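Local coordinates for protein transcriptional regulator containing CBS domains (Streptococcus pneumoniae, PDB 6UOF) that probably regulates transcription, its paired CBS domains, the part crystallised here, being modules that in related proteins often sense adenosine-containing ligands, at residues 1-13 with 76-88. Residues are numbered along the deposited sequence; the frame is centred on the assembly and turned at random.
Sequences DILTVEKLYRPSH and LVGLSTNIANVSQ
V5 N donates to T81 O (2.9 Å), E6 N to L79 O, and I83 N to L3 O in a nearly straight bond of 176°. With a single bridge pairing T4 and N82, these backbone bonds lace the start of the chain to the turn G78-T81 and helix 83-93. Asparagine suits the N-cap, N82, because one amide both accepts and donates: OD1 accepts from A84 N (2.8 Å), while ND2 hydrogen-bonds D1 OD2 (3.0 Å) on that oxygen's anti side, tilted out of the carboxylate plane. With CG anti to the backbone N (chi1 -169°), the amide extends back to D1, its plane 88° from the carboxylate's.

Buried V5, V77, I83 and V86 suit their places, having branched aliphatic side chains without polar atoms; partly exposed L8 borders them. V5 CG2 meets V77 CG2 (3.8 Å), I83 CD1 and V86 CG2, and L8 CD1 closes on I83 CD1 (3.7 Å). L79 CD2 sits over one face of the Y9 ring, a CH-pi contact 4.0 Å from its centroid.

V5 and Y9 rest on V100 and V111 of the three-stranded sheet, I83 on V116 of helix 113-118; strand 10-11 edges that sheet beside 107-112, consistent with 1-13 packing on the second CBS unit.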
loop_
_atom_site.group_PDB
_atom_site.type_symbol
_atom_site.label_atom_id
_atom_site.label_comp_id
_atom_site.label_asym_id
_atom_site.label_seq_id
_atom_site.Cartn_x
_atom_site.Cartn_y
_atom_site.Cartn_z
ATOM N N ASP A 1 22.731 -3.082 -9.183
ATOM C CA ASP A 1 22.255 -4.195 -8.301
ATOM C C ASP A 1 21.178 -4.986 -9.046
ATOM O O ASP A 1 20.369 -4.364 -9.760
ATOM C CB ASP A 1 21.739 -3.668 -6.957
ATOM C CG ASP A 1 22.798 -2.977 -6.106
ATOM O OD1 ASP A 1 23.993 -3.358 -6.214
ATOM O OD2 ASP A 1 22.423 -2.056 -5.345
ATOM N N ILE A 2 21.174 -6.309 -8.877
ATOM C CA ILE A 2 20.185 -7.176 -9.581
ATOM C C ILE A 2 18.880 -7.282 -8.776
ATOM O O ILE A 2 17.861 -7.571 -9.411
ATOM C CB ILE A 2 20.767 -8.574 -9.876
ATOM C CG1 ILE A 2 21.209 -9.303 -8.602
ATOM C CG2 ILE A 2 21.894 -8.487 -10.896
ATOM C CD1 ILE A 2 21.629 -10.743 -8.829
ATOM N N LEU A 3 18.882 -7.056 -7.454
ATOM C CA LEU A 3 17.630 -7.320 -6.687
ATOM C C LEU A 3 16.649 -6.157 -6.870
ATOM O O LEU A 3 16.934 -5.038 -6.402
ATOM C CB LEU A 3 17.930 -7.589 -5.211
ATOM C CG LEU A 3 16.714 -8.021 -4.390
ATOM C CD1 LEU A 3 16.092 -9.293 -4.942
ATOM C CD2 LEU A 3 17.081 -8.211 -2.934
ATOM N N THR A 4 15.522 -6.443 -7.527
ATOM C CA THR A 4 14.488 -5.422 -7.818
ATOM C C THR A 4 13.164 -5.746 -7.114
ATOM O O THR A 4 12.988 -6.863 -6.621
ATOM C CB THR A 4 14.261 -5.348 -9.331
ATOM O OG1 THR A 4 13.797 -6.646 -9.693
ATOM C CG2 THR A 4 15.502 -4.984 -10.117
ATOM N N VAL A 5 12.254 -4.770 -7.113
ATOM C CA VAL A 5 10.888 -4.915 -6.545
ATOM C C VAL A 5 10.158 -6.112 -7.167
ATOM O O VAL A 5 9.444 -6.823 -6.449
ATOM C CB VAL A 5 10.127 -3.597 -6.752
ATOM C CG1 VAL A 5 8.634 -3.745 -6.541
ATOM C CG2 VAL A 5 10.706 -2.498 -5.861
ATOM N N GLU A 6 10.330 -6.324 -8.468
ATOM C CA GLU A 6 9.629 -7.433 -9.153
ATOM C C GLU A 6 9.807 -8.767 -8.407
ATOM O O GLU A 6 8.841 -9.542 -8.327
ATOM C CB GLU A 6 10.184 -7.524 -10.575
ATOM C CG GLU A 6 9.397 -8.443 -11.486
ATOM C CD GLU A 6 9.815 -8.390 -12.943
ATOM O OE1 GLU A 6 10.942 -7.931 -13.238
ATOM O OE2 GLU A 6 9.011 -8.820 -13.787
ATOM N N LYS A 7 10.991 -9.006 -7.858
ATOM C CA LYS A 7 11.307 -10.313 -7.233
ATOM C C LYS A 7 10.649 -10.486 -5.856
ATOM O O LYS A 7 10.460 -11.634 -5.451
ATOM C CB LYS A 7 12.832 -10.461 -7.169
ATOM C CG LYS A 7 13.532 -10.386 -8.526
ATOM C CD LYS A 7 15.030 -10.617 -8.500
ATOM C CE LYS A 7 15.683 -10.454 -9.859
ATOM N NZ LYS A 7 17.148 -10.669 -9.786
ATOM N N LEU A 8 10.284 -9.379 -5.191
ATOM C CA LEU A 8 9.815 -9.374 -3.774
ATOM C C LEU A 8 8.372 -8.912 -3.585
ATOM O O LEU A 8 7.825 -9.164 -2.498
ATOM C CB LEU A 8 10.712 -8.415 -2.984
ATOM C CG LEU A 8 12.036 -8.982 -2.496
ATOM C CD1 LEU A 8 12.912 -7.877 -1.922
ATOM C CD2 LEU A 8 11.782 -10.046 -1.451
ATOM N N TYR A 9 7.761 -8.306 -4.594
ATOM C CA TYR A 9 6.466 -7.641 -4.318
ATOM C C TYR A 9 5.329 -8.659 -4.191
ATOM O O TYR A 9 5.447 -9.816 -4.641
ATOM C CB TYR A 9 6.173 -6.552 -5.356
ATOM C CG TYR A 9 5.411 -7.002 -6.571
ATOM C CD1 TYR A 9 6.018 -7.763 -7.555
ATOM C CD2 TYR A 9 4.076 -6.659 -6.743
ATOM C CE1 TYR A 9 5.315 -8.166 -8.676
ATOM C CE2 TYR A 9 3.357 -7.075 -7.846
ATOM C CZ TYR A 9 3.983 -7.829 -8.818
ATOM O OH TYR A 9 3.284 -8.225 -9.923
ATOM N N ARG A 10 4.266 -8.225 -3.527
ATOM C CA ARG A 10 3.034 -9.018 -3.323
ATOM C C ARG A 10 1.908 -8.442 -4.168
ATOM O O ARG A 10 1.535 -7.283 -3.987
ATOM C CB ARG A 10 2.635 -8.961 -1.850
ATOM C CG ARG A 10 3.692 -9.554 -0.936
ATOM C CD ARG A 10 3.340 -9.406 0.526
ATOM N NE ARG A 10 4.341 -10.025 1.391
ATOM C CZ ARG A 10 4.161 -11.137 2.094
ATOM N NH1 ARG A 10 2.969 -11.709 2.156
ATOM N NH2 ARG A 10 5.183 -11.682 2.732
ATOM N N PRO A 11 1.359 -9.204 -5.137
ATOM C CA PRO A 11 0.233 -8.720 -5.934
ATOM C C PRO A 11 -0.922 -8.230 -5.056
ATOM O O PRO A 11 -1.137 -8.760 -3.976
ATOM C CB PRO A 11 -0.149 -9.951 -6.761
ATOM C CG PRO A 11 1.168 -10.639 -6.976
ATOM C CD PRO A 11 1.877 -10.489 -5.643
ATOM N N SER A 12 -1.697 -7.267 -5.571
ATOM C CA SER A 12 -2.746 -6.598 -4.754
ATOM C C SER A 12 -3.797 -7.570 -4.204
ATOM O O SER A 12 -4.283 -7.336 -3.092
ATOM C CB SER A 12 -3.393 -5.486 -5.540
ATOM O OG SER A 12 -4.013 -5.992 -6.713
ATOM N N HIS A 13 -4.180 -8.604 -4.954
ATOM C CA HIS A 13 -5.209 -9.530 -4.404
ATOM C C HIS A 13 -4.663 -10.379 -3.250
ATOM O O HIS A 13 -5.486 -10.844 -2.438
ATOM C CB HIS A 13 -5.779 -10.413 -5.502
ATOM C CG HIS A 13 -4.732 -11.217 -6.177
ATOM N ND1 HIS A 13 -4.043 -10.744 -7.278
ATOM C CD2 HIS A 13 -4.237 -12.446 -5.908
ATOM C CE1 HIS A 13 -3.175 -11.662 -7.665
ATOM N NE2 HIS A 13 -3.273 -12.709 -6.840
ATOM N N LEU A 76 6.197 5.752 -4.154
ATOM C CA LEU A 76 5.691 4.694 -5.058
ATOM C C LEU A 76 6.892 4.086 -5.768
ATOM O O LEU A 76 7.857 4.823 -6.044
ATOM C CB LEU A 76 4.732 5.304 -6.080
ATOM C CG LEU A 76 3.490 5.970 -5.502
ATOM C CD1 LEU A 76 2.756 6.789 -6.561
ATOM C CD2 LEU A 76 2.561 4.954 -4.865
ATOM N N VAL A 77 6.839 2.788 -6.019
ATOM C CA VAL A 77 7.952 2.128 -6.755
ATOM C C VAL A 77 7.387 1.352 -7.948
ATOM O O VAL A 77 6.163 1.166 -8.031
ATOM C CB VAL A 77 8.757 1.214 -5.811
ATOM C CG1 VAL A 77 9.356 2.010 -4.660
ATOM C CG2 VAL A 77 7.915 0.058 -5.305
ATOM N N GLY A 78 8.289 0.947 -8.839
ATOM C CA GLY A 78 7.960 0.105 -10.000
ATOM C C GLY A 78 8.675 -1.230 -9.921
ATOM O O GLY A 78 9.564 -1.396 -9.053
ATOM N N LEU A 79 8.333 -2.135 -10.835
ATOM C CA LEU A 79 8.952 -3.486 -10.863
ATOM C C LEU A 79 10.479 -3.394 -10.991
ATOM O O LEU A 79 11.163 -4.251 -10.396
ATOM C CB LEU A 79 8.342 -4.287 -12.022
ATOM C CG LEU A 79 6.852 -4.603 -11.891
ATOM C CD1 LEU A 79 6.337 -5.349 -13.111
ATOM C CD2 LEU A 79 6.548 -5.403 -10.635
ATOM N N SER A 80 11.009 -2.435 -11.760
ATOM C CA SER A 80 12.478 -2.367 -11.992
ATOM C C SER A 80 13.206 -1.614 -10.876
ATOM O O SER A 80 14.445 -1.554 -10.934
ATOM C CB SER A 80 12.791 -1.740 -13.324
ATOM O OG SER A 80 12.440 -0.363 -13.335
ATOM N N THR A 81 12.485 -1.097 -9.875
ATOM C CA THR A 81 13.158 -0.302 -8.814
ATOM C C THR A 81 14.113 -1.180 -7.987
ATOM O O THR A 81 13.726 -2.316 -7.619
ATOM C CB THR A 81 12.120 0.378 -7.914
ATOM O OG1 THR A 81 11.286 1.200 -8.734
ATOM C CG2 THR A 81 12.753 1.197 -6.811
ATOM N N ASN A 82 15.314 -0.654 -7.710
ATOM C CA ASN A 82 16.369 -1.310 -6.895
ATOM C C ASN A 82 15.890 -1.434 -5.444
ATOM O O ASN A 82 15.512 -0.407 -4.840
ATOM C CB ASN A 82 17.686 -0.527 -6.944
ATOM C CG ASN A 82 18.867 -1.269 -6.348
ATOM O OD1 ASN A 82 18.721 -2.117 -5.460
ATOM N ND2 ASN A 82 20.061 -0.928 -6.798
ATOM N N ILE A 83 15.933 -2.646 -4.890
ATOM C CA ILE A 83 15.509 -2.879 -3.479
ATOM C C ILE A 83 16.414 -2.100 -2.514
ATOM O O ILE A 83 15.886 -1.648 -1.480
ATOM C CB ILE A 83 15.478 -4.390 -3.165
ATOM C CG1 ILE A 83 14.297 -5.070 -3.856
ATOM C CG2 ILE A 83 15.458 -4.652 -1.670
ATOM C CD1 ILE A 83 12.944 -4.545 -3.431
ATOM N N ALA A 84 17.707 -1.941 -2.817
ATOM C CA ALA A 84 18.620 -1.184 -1.918
ATOM C C ALA A 84 18.067 0.228 -1.700
ATOM O O ALA A 84 18.075 0.710 -0.562
ATOM C CB ALA A 84 20.008 -1.132 -2.503
ATOM N N ASN A 85 17.612 0.872 -2.771
ATOM C CA ASN A 85 17.048 2.246 -2.680
ATOM C C ASN A 85 15.750 2.228 -1.867
ATOM O O ASN A 85 15.567 3.126 -1.025
ATOM C CB ASN A 85 16.832 2.832 -4.074
ATOM C CG ASN A 85 18.136 3.060 -4.804
ATOM O OD1 ASN A 85 19.203 3.089 -4.189
ATOM N ND2 ASN A 85 18.059 3.254 -6.108
ATOM N N VAL A 86 14.888 1.240 -2.097
ATOM C CA VAL A 86 13.620 1.116 -1.325
ATOM C C VAL A 86 13.942 0.950 0.164
ATOM O O VAL A 86 13.318 1.622 0.994
ATOM C CB VAL A 86 12.759 -0.052 -1.842
ATOM C CG1 VAL A 86 11.520 -0.266 -0.991
ATOM C CG2 VAL A 86 12.382 0.130 -3.301
ATOM N N SER A 87 14.895 0.076 0.497
ATOM C CA SER A 87 15.216 -0.167 1.929
ATOM C C SER A 87 15.724 1.123 2.591
ATOM O O SER A 87 15.302 1.406 3.733
ATOM C CB SER A 87 16.204 -1.299 2.080
ATOM O OG SER A 87 17.481 -0.938 1.582
ATOM N N GLN A 88 16.584 1.868 1.894
ATOM C CA GLN A 88 17.156 3.136 2.418
ATOM C C GLN A 88 16.023 4.077 2.842
ATOM O O GLN A 88 16.094 4.664 3.938
ATOM C CB GLN A 88 18.033 3.782 1.343
ATOM C CG GLN A 88 19.324 3.021 1.080
ATOM C CD GLN A 88 19.976 3.401 -0.229
ATOM O OE1 GLN A 88 19.577 4.354 -0.895
ATOM N NE2 GLN A 88 20.996 2.645 -0.608
#